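Local coordinates for protein aerobactin synthase IucA (Klebsiella pneumoniae subsp. pneumoniae, PDB 5JM8) that probably uses ATP and magnesium to join a hydroxamate-bearing lysine derivative to citrate, as an NRPS-independent siderophore (NIS) synthetase in aerobactin assembly, at residues R180-N185 and F224-W229; P211-E216 and K250-A255; L425-N430 and P483-V488; N536-V541 and D566-L571. All coordinates share one frame; numbering follows the deposited sequence.

Contact 1: residues R180-N185 and F224-W229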
# COMPACT_ATOMS: atom_id res chain seq x y z
N ARG A 180 -1.28 4.24 -27.75
CA ARG A 180 -1.38 5.29 -28.76
C ARG A 180 -2.85 5.64 -28.91
O ARG A 180 -3.71 4.78 -28.73
CB ARG A 180 -0.79 4.83 -30.08
CG ARG A 180 -0.74 5.90 -31.15
CD ARG A 180 -0.03 5.38 -32.39
NE ARG A 180 0.11 6.40 -33.42
CZ ARG A 180 1.10 7.29 -33.47
NH1 ARG A 180 2.04 7.30 -32.54
NH2 ARG A 180 1.14 8.17 -34.46
N TRP A 181 -3.15 6.90 -29.22
CA TRP A 181 -4.53 7.38 -29.23
C TRP A 181 -4.87 8.21 -30.46
O TRP A 181 -4.10 9.09 -30.85
CB TRP A 181 -4.80 8.20 -27.97
CG TRP A 181 -4.69 7.42 -26.70
CD1 TRP A 181 -3.56 7.22 -25.95
CD2 TRP A 181 -5.75 6.74 -26.01
NE1 TRP A 181 -3.85 6.46 -24.84
CE2 TRP A 181 -5.19 6.15 -24.86
CE3 TRP A 181 -7.11 6.57 -26.26
CZ2 TRP A 181 -5.95 5.41 -23.96
CZ3 TRP A 181 -7.86 5.83 -25.37
CH2 TRP A 181 -7.28 5.26 -24.23
N PHE A 182 -6.02 7.92 -31.07
CA PHE A 182 -6.56 8.72 -32.16
C PHE A 182 -7.86 9.38 -31.75
O PHE A 182 -8.72 8.75 -31.12
CB PHE A 182 -6.83 7.86 -33.40
CG PHE A 182 -5.60 7.34 -34.09
CD1 PHE A 182 -4.33 7.73 -33.69
CD2 PHE A 182 -5.72 6.45 -35.14
CE1 PHE A 182 -3.21 7.23 -34.34
CE2 PHE A 182 -4.60 5.95 -35.79
CZ PHE A 182 -3.35 6.35 -35.38
N ALA A 183 -8.02 10.65 -32.10
CA ALA A 183 -9.33 11.29 -32.05
C ALA A 183 -10.02 10.98 -33.37
O ALA A 183 -9.51 11.33 -34.44
CB ALA A 183 -9.21 12.78 -31.82
N VAL A 184 -11.17 10.32 -33.29
CA VAL A 184 -11.84 9.79 -34.48
C VAL A 184 -13.31 10.19 -34.52
O VAL A 184 -14.02 10.09 -33.52
CB VAL A 184 -11.74 8.25 -34.53
CG1 VAL A 184 -12.39 7.71 -35.79
CG2 VAL A 184 -10.29 7.80 -34.43
N ASN A 185 -13.77 10.63 -35.69
CA ASN A 185 -15.18 10.92 -35.88
C ASN A 185 -15.99 9.63 -35.80
O ASN A 185 -15.60 8.62 -36.38
CB ASN A 185 -15.42 11.63 -37.22
CG ASN A 185 -16.86 12.11 -37.40
OD1 ASN A 185 -17.80 11.46 -36.94
ND2 ASN A 185 -17.02 13.24 -38.07
N PHE A 224 -9.93 6.92 -29.45
CA PHE A 224 -9.86 5.55 -29.95
C PHE A 224 -8.47 4.97 -29.68
O PHE A 224 -7.48 5.44 -30.23
CB PHE A 224 -10.17 5.54 -31.45
CG PHE A 224 -10.28 4.16 -32.04
CD1 PHE A 224 -11.47 3.47 -32.00
CD2 PHE A 224 -9.18 3.58 -32.65
CE1 PHE A 224 -11.57 2.20 -32.55
CE2 PHE A 224 -9.27 2.32 -33.20
CZ PHE A 224 -10.46 1.63 -33.16
N PRO A 225 -8.39 3.94 -28.81
CA PRO A 225 -7.08 3.41 -28.42
C PRO A 225 -6.44 2.50 -29.46
O PRO A 225 -7.15 1.78 -30.16
CB PRO A 225 -7.39 2.63 -27.15
CG PRO A 225 -8.78 2.13 -27.37
CD PRO A 225 -9.49 3.21 -28.15
N LEU A 226 -5.12 2.54 -29.56
CA LEU A 226 -4.37 1.71 -30.50
C LEU A 226 -3.11 1.13 -29.88
O LEU A 226 -2.55 1.68 -28.94
CB LEU A 226 -3.98 2.52 -31.74
CG LEU A 226 -5.04 2.69 -32.83
CD1 LEU A 226 -5.89 3.91 -32.58
CD2 LEU A 226 -4.38 2.77 -34.20
N HIS A 227 -2.67 -0.00 -30.43
CA HIS A 227 -1.38 -0.58 -30.08
C HIS A 227 -0.30 0.27 -30.74
O HIS A 227 -0.39 0.55 -31.94
CB HIS A 227 -1.30 -2.04 -30.54
CG HIS A 227 -0.09 -2.78 -30.06
ND1 HIS A 227 1.19 -2.41 -30.42
CD2 HIS A 227 0.04 -3.87 -29.27
CE1 HIS A 227 2.06 -3.24 -29.86
NE2 HIS A 227 1.39 -4.13 -29.15
N PRO A 228 0.73 0.69 -29.98
CA PRO A 228 1.73 1.62 -30.53
C PRO A 228 2.36 1.16 -31.84
O PRO A 228 2.68 1.99 -32.68
CB PRO A 228 2.78 1.69 -29.42
CG PRO A 228 2.04 1.40 -28.18
CD PRO A 228 1.00 0.38 -28.56
N TRP A 229 2.52 -0.15 -32.00
CA TRP A 229 3.11 -0.70 -33.22
C TRP A 229 2.08 -0.77 -34.36
O TRP A 229 2.40 -0.42 -35.49
CB TRP A 229 3.70 -2.08 -32.95
CG TRP A 229 4.52 -2.61 -34.09
CD1 TRP A 229 5.82 -2.31 -34.37
CD2 TRP A 229 4.09 -3.52 -35.11
NE1 TRP A 229 6.23 -2.98 -35.50
CE2 TRP A 229 5.18 -3.73 -35.97
CE3 TRP A 229 2.88 -4.18 -35.38
CZ2 TRP A 229 5.11 -4.57 -37.08
CZ3 TRP A 229 2.81 -5.02 -36.48
CH2 TRP A 229 3.92 -5.20 -37.32
O HOH W 1 3.27 4.80 -30.74
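Residues 180-185 and the strand end 224-226 run antiparallel, their axes approaching to 4.7 Å at an angle of 149°. Arg-180/Leu-226 and Phe-182/Phe-224 are hydrogen-bonded pairs; Trp-181/Pro-225 between them is a non-hydrogen-bonded pair, so the missing N-H of the proline costs no bond. The straightest link is Phe-182 N to Phe-224 O (3.0 Å, 176°), in the carbonyl plane. On one face of the sheet Trp-181, with CG anti to its carbonyl carbon, crosses Pro-225 obliquely, and Pro-225 CB sits over the six-membered ring in a CH-pi contact, 3.7 Å from CZ3 of Trp-181. On the other face both methyls of Leu-226 lie on the same side of the Phe-182 ring, CD1 over the face near the rim and CD2 3.6 Å from CE2 of Phe-182. Val-184 CG2 lies alongside Phe-224 CB at 3.7 Å. Arg-180 packs its CB near Pro-228, then extends away to a salt bridge with Asp-251. Just past the strand, His-227 ND1 accepts in its ring plane from Trp-229 N (3.1 Å), capping helix 228-235. The arrangement is that of an antiparallel three-stranded sheet with 177-185 central, whose edge strand 221-226 passes directly into an N-capped helix.

Contact 2: residues P211-E216 and K250-A255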
# COMPACT_ATOMS: atom_id res chain seq x y z
N PRO A 211 -6.60 10.39 -19.18
CA PRO A 211 -7.50 11.51 -18.86
C PRO A 211 -7.12 12.80 -19.57
O PRO A 211 -7.99 13.60 -19.92
CB PRO A 211 -7.36 11.67 -17.35
CG PRO A 211 -6.67 10.47 -16.86
CD PRO A 211 -5.92 9.86 -17.99
N GLN A 212 -5.82 13.01 -19.77
CA GLN A 212 -5.33 14.29 -20.28
C GLN A 212 -5.64 14.46 -21.77
O GLN A 212 -5.34 15.51 -22.35
CB GLN A 212 -3.82 14.43 -20.03
CG GLN A 212 -2.93 13.49 -20.83
CD GLN A 212 -2.73 12.14 -20.15
OE1 GLN A 212 -3.44 11.77 -19.22
NE2 GLN A 212 -1.74 11.39 -20.63
N LEU A 213 -6.22 13.43 -22.38
CA LEU A 213 -6.62 13.49 -23.79
C LEU A 213 -8.10 13.80 -23.93
O LEU A 213 -8.64 13.83 -25.03
CB LEU A 213 -6.31 12.18 -24.50
CG LEU A 213 -4.85 11.82 -24.73
CD1 LEU A 213 -4.75 10.49 -25.45
CD2 LEU A 213 -4.12 12.91 -25.51
N LEU A 214 -8.77 14.04 -22.80
CA LEU A 214 -10.20 14.29 -22.83
C LEU A 214 -10.52 15.65 -23.44
O LEU A 214 -11.67 15.94 -23.75
CB LEU A 214 -10.79 14.18 -21.42
CG LEU A 214 -10.89 12.75 -20.87
CD1 LEU A 214 -11.34 12.77 -19.42
CD2 LEU A 214 -11.85 11.91 -21.70
N ASN A 215 -9.49 16.48 -23.62
CA ASN A 215 -9.68 17.76 -24.29
C ASN A 215 -9.99 17.57 -25.78
O ASN A 215 -10.26 18.54 -26.49
CB ASN A 215 -8.44 18.66 -24.13
CG ASN A 215 -7.16 18.00 -24.61
OD1 ASN A 215 -7.19 16.98 -25.29
ND2 ASN A 215 -6.03 18.60 -24.26
N GLU A 216 -9.95 16.32 -26.22
CA GLU A 216 -10.25 15.96 -27.60
C GLU A 216 -11.54 15.16 -27.72
O GLU A 216 -11.87 14.67 -28.80
CB GLU A 216 -9.09 15.15 -28.20
CG GLU A 216 -7.82 15.94 -28.42
CD GLU A 216 -7.99 17.03 -29.46
OE1 GLU A 216 -8.94 16.94 -30.28
OE2 GLU A 216 -7.18 17.98 -29.46
N LYS A 250 -7.45 12.33 -36.03
CA LYS A 250 -6.33 13.11 -35.53
C LYS A 250 -5.44 12.22 -34.68
O LYS A 250 -5.91 11.52 -33.78
CB LYS A 250 -6.82 14.31 -34.71
CG LYS A 250 -5.69 15.17 -34.14
CD LYS A 250 -6.21 16.34 -33.33
CE LYS A 250 -5.07 17.18 -32.77
NZ LYS A 250 -5.56 18.32 -31.94
N ASP A 251 -4.15 12.23 -34.98
CA ASP A 251 -3.17 11.42 -34.26
C ASP A 251 -2.69 12.15 -33.00
O ASP A 251 -1.94 13.12 -33.08
CB ASP A 251 -1.99 11.10 -35.17
CG ASP A 251 -1.01 10.13 -34.55
OD1 ASP A 251 -1.20 9.75 -33.37
OD2 ASP A 251 -0.05 9.75 -35.24
N LEU A 252 -3.11 11.66 -31.84
CA LEU A 252 -2.79 12.30 -30.56
C LEU A 252 -1.48 11.77 -29.97
O LEU A 252 -0.96 12.34 -29.01
CB LEU A 252 -3.93 12.10 -29.57
CG LEU A 252 -5.29 12.66 -29.99
CD1 LEU A 252 -6.35 12.36 -28.93
CD2 LEU A 252 -5.22 14.15 -30.25
N GLY A 253 -0.97 10.69 -30.55
CA GLY A 253 0.28 10.11 -30.08
C GLY A 253 0.08 9.18 -28.89
O GLY A 253 -1.05 8.77 -28.59
N GLU A 254 1.18 8.85 -28.22
CA GLU A 254 1.13 8.01 -27.03
C GLU A 254 0.82 8.82 -25.78
O GLU A 254 1.27 9.96 -25.66
CB GLU A 254 2.45 7.27 -26.85
CG GLU A 254 2.82 6.37 -28.00
CD GLU A 254 4.17 5.71 -27.81
OE1 GLU A 254 4.84 5.99 -26.79
OE2 GLU A 254 4.57 4.90 -28.68
N ALA A 255 0.06 8.23 -24.87
CA ALA A 255 -0.33 8.92 -23.64
C ALA A 255 -0.96 7.98 -22.63
O ALA A 255 -1.57 6.97 -23.00
CB ALA A 255 -1.29 10.06 -23.96
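A salt bridge closes one end of the contact: Lys-250 NZ donates to Glu-216 OE2 at 3.0 Å, reaching the oxygen from above the carboxylate plane. The lysine gets there fully extended, with CG anti to its backbone N, whereas Glu-216 is bent at chi2 (-65°), so the two chains cross at about a right angle. Within the strand, Asp-251 OD1 accepts from Gly-253 N (3.0 Å) in an Asx turn. The turn coincides with a classic beta bulge, in which Leu-252 and Gly-253 both face Trp-181; Gly-253 has a positive phi (83°) that would jam a CB against the preceding carbonyl oxygen. Residues 211-216 form a 3-10 segment, held by bonds such as Glu-216 N to Leu-213 O, which brings Leu-213 and Glu-216 to the same side. There Glu-216 CG rests on Leu-252 CD2 at 3.6 Å. Leu-213 spreads its branches, CD2 sliding past Leu-252 CD1 (4.1 Å) and CD1 meeting Ala-255 CB (3.8 Å). Gln-212 folds back to lay NE2 against that same methyl (3.6 Å). Pro-211, Leu-214 and Asn-215 pack on a second subunit. Because Lys-250 is exposed, its ion pair with Glu-216 is probably solvent-screened, and the apolar contacts of Leu-252 and Ala-255 with Leu-213 and the CG of Glu-216 supply much of the contact between the 3-10 segment and the edge strand.

Contact 3: residues L425-N430 and P483-V488. With MG (magnesium ion), chain J; ATP (adenosine-5'-triphosphate), chain I.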
# COMPACT_ATOMS: atom_id res chain seq x y z
N LEU A 425 -12.26 -24.01 -24.38
CA LEU A 425 -11.00 -24.67 -24.70
C LEU A 425 -9.87 -24.03 -23.91
O LEU A 425 -9.24 -23.07 -24.36
CB LEU A 425 -10.71 -24.59 -26.20
CG LEU A 425 -11.78 -25.24 -27.08
CD1 LEU A 425 -11.51 -24.94 -28.55
CD2 LEU A 425 -11.84 -26.75 -26.85
N ALA A 426 -9.61 -24.57 -22.73
CA ALA A 426 -8.69 -23.96 -21.79
C ALA A 426 -7.24 -24.38 -22.02
O ALA A 426 -6.82 -25.45 -21.60
CB ALA A 426 -9.10 -24.31 -20.38
N HIS A 427 -6.48 -23.51 -22.69
CA HIS A 427 -5.04 -23.67 -22.77
C HIS A 427 -4.43 -23.63 -21.38
O HIS A 427 -5.10 -23.34 -20.39
CB HIS A 427 -4.38 -22.56 -23.60
CG HIS A 427 -4.70 -22.60 -25.05
ND1 HIS A 427 -5.71 -21.84 -25.61
CD2 HIS A 427 -4.13 -23.28 -26.08
CE1 HIS A 427 -5.75 -22.06 -26.92
NE2 HIS A 427 -4.81 -22.93 -27.22
N GLN A 428 -3.14 -23.91 -21.32
CA GLN A 428 -2.35 -23.61 -20.15
C GLN A 428 -2.17 -22.10 -20.02
O GLN A 428 -1.74 -21.59 -18.98
CB GLN A 428 -1.00 -24.30 -20.26
CG GLN A 428 -0.33 -24.54 -18.96
CD GLN A 428 1.01 -25.22 -19.13
OE1 GLN A 428 1.81 -25.27 -18.20
NE2 GLN A 428 1.26 -25.77 -20.32
N GLN A 429 -2.49 -21.39 -21.10
CA GLN A 429 -2.37 -19.94 -21.15
C GLN A 429 -3.73 -19.25 -20.97
O GLN A 429 -3.78 -18.06 -20.69
CB GLN A 429 -1.72 -19.53 -22.48
CG GLN A 429 -1.40 -18.04 -22.59
CD GLN A 429 -2.44 -17.24 -23.37
OE1 GLN A 429 -3.35 -17.80 -23.97
NE2 GLN A 429 -2.29 -15.92 -23.35
N ASN A 430 -4.81 -20.01 -21.14
CA ASN A 430 -6.16 -19.48 -20.91
C ASN A 430 -6.63 -19.74 -19.48
O ASN A 430 -7.68 -19.26 -19.07
CB ASN A 430 -7.15 -20.10 -21.89
CG ASN A 430 -6.92 -19.65 -23.31
OD1 ASN A 430 -6.19 -18.69 -23.56
ND2 ASN A 430 -7.55 -20.34 -24.25
N PRO A 483 -10.03 -32.62 -24.84
CA PRO A 483 -9.08 -33.32 -23.97
C PRO A 483 -7.62 -32.99 -24.26
O PRO A 483 -6.77 -33.16 -23.38
CB PRO A 483 -9.37 -34.80 -24.25
CG PRO A 483 -10.03 -34.83 -25.57
CD PRO A 483 -10.80 -33.56 -25.68
N TYR A 484 -7.31 -32.51 -25.47
CA TYR A 484 -5.96 -32.05 -25.77
C TYR A 484 -5.62 -30.83 -24.92
O TYR A 484 -4.68 -30.86 -24.13
CB TYR A 484 -5.80 -31.70 -27.25
CG TYR A 484 -4.58 -30.84 -27.53
CD1 TYR A 484 -3.30 -31.34 -27.34
CD2 TYR A 484 -4.71 -29.53 -27.98
CE1 TYR A 484 -2.17 -30.56 -27.60
CE2 TYR A 484 -3.59 -28.75 -28.24
CZ TYR A 484 -2.33 -29.27 -28.05
OH TYR A 484 -1.24 -28.48 -28.30
N TYR A 485 -6.39 -29.77 -25.09
CA TYR A 485 -6.13 -28.52 -24.41
C TYR A 485 -6.13 -28.66 -22.89
O TYR A 485 -5.27 -28.11 -22.21
CB TYR A 485 -7.15 -27.46 -24.82
CG TYR A 485 -7.01 -26.99 -26.25
CD1 TYR A 485 -6.05 -26.06 -26.61
CD2 TYR A 485 -7.85 -27.47 -27.25
CE1 TYR A 485 -5.92 -25.63 -27.92
CE2 TYR A 485 -7.73 -27.05 -28.55
CZ TYR A 485 -6.77 -26.13 -28.88
OH TYR A 485 -6.64 -25.70 -30.19
N LEU A 486 -7.09 -29.43 -22.37
CA LEU A 486 -7.38 -29.39 -20.94
C LEU A 486 -6.65 -30.45 -20.11
O LEU A 486 -6.56 -30.31 -18.89
CB LEU A 486 -8.89 -29.52 -20.73
CG LEU A 486 -9.42 -29.34 -19.30
CD1 LEU A 486 -8.91 -28.06 -18.66
CD2 LEU A 486 -10.94 -29.37 -19.29
N LEU A 487 -6.13 -31.49 -20.75
CA LEU A 487 -5.39 -32.53 -20.04
C LEU A 487 -3.95 -32.62 -20.52
O LEU A 487 -3.02 -32.67 -19.71
CB LEU A 487 -6.08 -33.88 -20.20
CG LEU A 487 -7.36 -34.05 -19.40
CD1 LEU A 487 -8.17 -35.21 -19.93
CD2 LEU A 487 -7.06 -34.24 -17.92
N VAL A 488 -3.75 -32.67 -21.84
CA VAL A 488 -2.41 -32.75 -22.39
C VAL A 488 -1.70 -31.41 -22.25
O VAL A 488 -0.66 -31.32 -21.59
CB VAL A 488 -2.42 -33.16 -23.88
CG1 VAL A 488 -1.01 -33.19 -24.45
CG2 VAL A 488 -3.09 -34.51 -24.06
MG MG J . -5.37 -17.67 -25.05
PG ATP I . -5.42 -14.01 -25.25
O1G ATP I . -4.89 -12.64 -24.90
O2G ATP I . -5.37 -14.99 -24.10
O3G ATP I . -6.75 -13.99 -25.96
PB ATP I . -4.61 -15.37 -27.69
O1B ATP I . -3.51 -14.98 -28.65
O2B ATP I . -6.05 -15.20 -28.11
O3B ATP I . -4.33 -14.62 -26.28
PA ATP I . -4.11 -18.14 -28.22
O1A ATP I . -4.72 -17.81 -29.56
O2A ATP I . -4.54 -19.39 -27.49
O3A ATP I . -4.37 -16.90 -27.23
O5' ATP I . -2.51 -18.17 -28.33
C5' ATP I . -1.77 -18.44 -27.14
C4' ATP I . -0.42 -17.75 -27.15
O4' ATP I . 0.28 -18.12 -25.96
C3' ATP I . 0.46 -18.14 -28.33
O3' ATP I . 0.97 -16.96 -28.96
C2' ATP I . 1.58 -18.98 -27.75
O2' ATP I . 2.85 -18.65 -28.31
C1' ATP I . 1.56 -18.67 -26.26
N9 ATP I . 1.78 -19.88 -25.44
C8 ATP I . 2.80 -20.03 -24.57
N7 ATP I . 2.74 -21.24 -23.97
C5 ATP I . 1.67 -21.88 -24.45
C6 ATP I . 1.03 -23.20 -24.23
N6 ATP I . 1.58 -24.06 -23.35
N1 ATP I . -0.08 -23.49 -24.95
C2 ATP I . -0.61 -22.62 -25.83
N3 ATP I . -0.08 -21.41 -26.07
C4 ATP I . 1.04 -20.99 -25.43
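Tyr-485 leaves helix 475-500 with CB 3.8 Å from Ala-426 O, and its CG lies anti to the carbonyl carbon (chi1 -69°), which swings the ring over the loop 425-430. CD2 meets Leu-425 CD2 at 4.1 Å, while Leu-425 CB covers one ring face near the rim; the opposite face is occupied by CD2 of the neighbouring Tyr-484, above the ring centre. On the other side, CD1 stands over the face of His-427, CE1 comes within 3.0 Å of His-427 NE2, and CZ of Tyr-485 is 4.1 Å from that nitrogen. The rings of Tyr-485 and His-427 form an offset edge-to-face pair, planes at 83°, with tyrosine supplying the edge. The loop belongs to the ATP- and magnesium-binding site of this NIS synthetase, and the far face of the same imidazole looks onto the alpha-phosphate, with His-427 CE1 3.0 Å from ATP O2A. Further along, Gln-429 OE1 (2.3 Å) and Asn-430 OD1 (2.0 Å) bind the magnesium ion, as does ATP O3A; Asp-447 belongs to the same site. Asn-430 ND2 donates to Leu-425 O (3.2 Å, 155°), in both the carbonyl and the amide plane, so the loop's own backbone fixes the metal-binding amide's rotation.

Contact 4: residues N536-V541 and D566-L571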
# COMPACT_ATOMS: atom_id res chain seq x y z
N ASN A 536 -10.96 -44.18 -23.56
CA ASN A 536 -10.50 -44.31 -24.94
C ASN A 536 -8.98 -44.48 -24.97
O ASN A 536 -8.26 -43.62 -24.47
CB ASN A 536 -10.92 -43.09 -25.77
CG ASN A 536 -11.03 -43.41 -27.25
OD1 ASN A 536 -11.93 -44.13 -27.67
ND2 ASN A 536 -10.11 -42.87 -28.05
N PRO A 537 -8.49 -45.61 -25.54
CA PRO A 537 -7.05 -45.90 -25.49
C PRO A 537 -6.18 -44.81 -26.11
O PRO A 537 -5.09 -44.55 -25.60
CB PRO A 537 -6.93 -47.20 -26.31
CG PRO A 537 -8.26 -47.82 -26.22
CD PRO A 537 -9.24 -46.69 -26.20
N TYR A 538 -6.66 -44.19 -27.18
CA TYR A 538 -5.89 -43.17 -27.89
C TYR A 538 -6.65 -41.85 -27.96
O TYR A 538 -7.88 -41.83 -28.05
CB TYR A 538 -5.56 -43.65 -29.31
CG TYR A 538 -4.60 -44.82 -29.39
CD1 TYR A 538 -3.45 -44.86 -28.60
CD2 TYR A 538 -4.83 -45.88 -30.26
CE1 TYR A 538 -2.57 -45.92 -28.67
CE2 TYR A 538 -3.96 -46.94 -30.34
CZ TYR A 538 -2.83 -46.96 -29.54
OH TYR A 538 -1.95 -48.02 -29.62
N TRP A 539 -5.91 -40.75 -27.91
CA TRP A 539 -6.47 -39.42 -28.14
C TRP A 539 -5.92 -38.87 -29.45
O TRP A 539 -4.71 -38.65 -29.58
CB TRP A 539 -6.14 -38.47 -26.98
CG TRP A 539 -6.69 -38.90 -25.66
CD1 TRP A 539 -7.61 -39.88 -25.44
CD2 TRP A 539 -6.36 -38.36 -24.38
NE1 TRP A 539 -7.87 -39.99 -24.09
CE2 TRP A 539 -7.11 -39.07 -23.42
CE3 TRP A 539 -5.49 -37.35 -23.95
CZ2 TRP A 539 -7.03 -38.79 -22.06
CZ3 TRP A 539 -5.41 -37.08 -22.59
CH2 TRP A 539 -6.17 -37.80 -21.66
N ASN A 540 -6.80 -38.67 -30.42
CA ASN A 540 -6.41 -38.13 -31.71
C ASN A 540 -6.50 -36.61 -31.67
O ASN A 540 -7.57 -36.06 -31.42
CB ASN A 540 -7.29 -38.71 -32.82
CG ASN A 540 -6.60 -38.69 -34.17
OD1 ASN A 540 -6.15 -37.64 -34.63
ND2 ASN A 540 -6.51 -39.85 -34.80
N VAL A 541 -5.38 -35.95 -31.93
CA VAL A 541 -5.27 -34.51 -31.75
C VAL A 541 -4.45 -33.87 -32.88
O VAL A 541 -4.45 -34.39 -34.00
CB VAL A 541 -4.65 -34.18 -30.37
CG1 VAL A 541 -5.55 -34.69 -29.26
CG2 VAL A 541 -3.26 -34.79 -30.24
N ASP A 566 -2.18 -39.81 -32.99
CA ASP A 566 -2.84 -40.48 -31.88
C ASP A 566 -1.98 -40.46 -30.63
O ASP A 566 -0.82 -40.86 -30.65
CB ASP A 566 -3.18 -41.92 -32.27
CG ASP A 566 -3.98 -41.99 -33.55
OD1 ASP A 566 -4.63 -40.98 -33.90
OD2 ASP A 566 -3.97 -43.06 -34.21
N PHE A 567 -2.58 -39.99 -29.54
CA PHE A 567 -1.89 -39.81 -28.27
C PHE A 567 -2.31 -40.89 -27.29
O PHE A 567 -3.48 -40.97 -26.90
CB PHE A 567 -2.19 -38.42 -27.71
CG PHE A 567 -1.57 -38.16 -26.37
CD1 PHE A 567 -0.23 -37.83 -26.26
CD2 PHE A 567 -2.34 -38.22 -25.21
CE1 PHE A 567 0.34 -37.58 -25.02
CE2 PHE A 567 -1.78 -37.97 -23.98
CZ PHE A 567 -0.44 -37.65 -23.88
N ALA A 568 -1.36 -41.74 -26.91
CA ALA A 568 -1.62 -42.83 -25.98
C ALA A 568 -2.11 -42.30 -24.64
O ALA A 568 -1.40 -41.57 -23.96
CB ALA A 568 -0.38 -43.68 -25.80
N ASN A 569 -3.32 -42.70 -24.27
CA ASN A 569 -3.97 -42.24 -23.04
C ASN A 569 -3.26 -42.77 -21.79
O ASN A 569 -3.22 -43.98 -21.59
CB ASN A 569 -5.43 -42.67 -23.04
CG ASN A 569 -6.24 -42.05 -21.92
OD1 ASN A 569 -5.68 -41.53 -20.95
ND2 ASN A 569 -7.56 -42.10 -22.04
N PRO A 570 -2.71 -41.87 -20.96
CA PRO A 570 -2.12 -42.33 -19.69
C PRO A 570 -3.12 -42.50 -18.55
O PRO A 570 -2.72 -42.94 -17.47
CB PRO A 570 -1.12 -41.21 -19.36
CG PRO A 570 -1.71 -40.00 -19.96
CD PRO A 570 -2.43 -40.44 -21.20
N LEU A 571 -4.39 -42.16 -18.78
CA LEU A 571 -5.41 -42.22 -17.73
C LEU A 571 -6.23 -43.51 -17.77
O LEU A 571 -7.15 -43.69 -16.96
CB LEU A 571 -6.35 -41.02 -17.84
CG LEU A 571 -5.97 -39.77 -17.05
CD1 LEU A 571 -4.58 -39.31 -17.41
CD2 LEU A 571 -6.99 -38.67 -17.29
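The indole of Trp-539 carries Asn-569 CB over one face, above the five-membered ring in a CH-pi contact and offset toward the rim. Phe-567 lies beside the indole, pointing the same way, with its CD2 3.5 Å from Trp-539 CE3; the planes meet obliquely, 34° apart. Tyr-532 of helix 528-535 adds another ring next to Trp-539. On the other face of the sheet, Tyr-538 presents its ring edge, in plane, to Ala-568 CA, 3.8 Å from CD1 of the tyrosine. Between these two faces, strands 538-540 and 566-568 pair antiparallel. Trp-539 N donates to Phe-567 O at a short 2.6 Å. Phe-567 N donates to Trp-539 O at 2.5 Å. Asn-569 N extends the pairing to Pro-537 O (2.9 Å). The side chain of Asn-569, with CG anti to its backbone N, works in both directions: OD1 accepts from Leu-571 N (2.6 Å) in an Asx turn, while ND2 donates to Asn-536 O (3.0 Å, 163°) and also to Val-533 O. These bonds support the modelled orientation of the buried amide, although Trp-539 NE1, another donor, lies near ND2, and they tie the strand ends to the final turn of helix 528-535.

The four contacts form two touching pairs; contacts 1 and 2 lie on the opposite side of the chain's centre from contact 4, and contact 3 is at the nucleotide. Contacts 1 and 2 have centres 9 Å apart and share one sheet, strand 177-185 pairing with both 221-226 and 249-255, and Leu-213 CD1 of contact 2 reaches CG of Trp-181 (3.3 Å). Contacts 3 and 4, centred 15 Å apart, meet through helix 475-500, where Val-488 CG2 touches both Trp-539 CE3 and Phe-567 CE2 at 3.7 Å. The Phe-567 side chain lies about 14 Å from ATP. Contact 1 has its nearest atoms about 14 Å from contact 3, and contacts 2 and 4 are farthest apart, centres 54 Å.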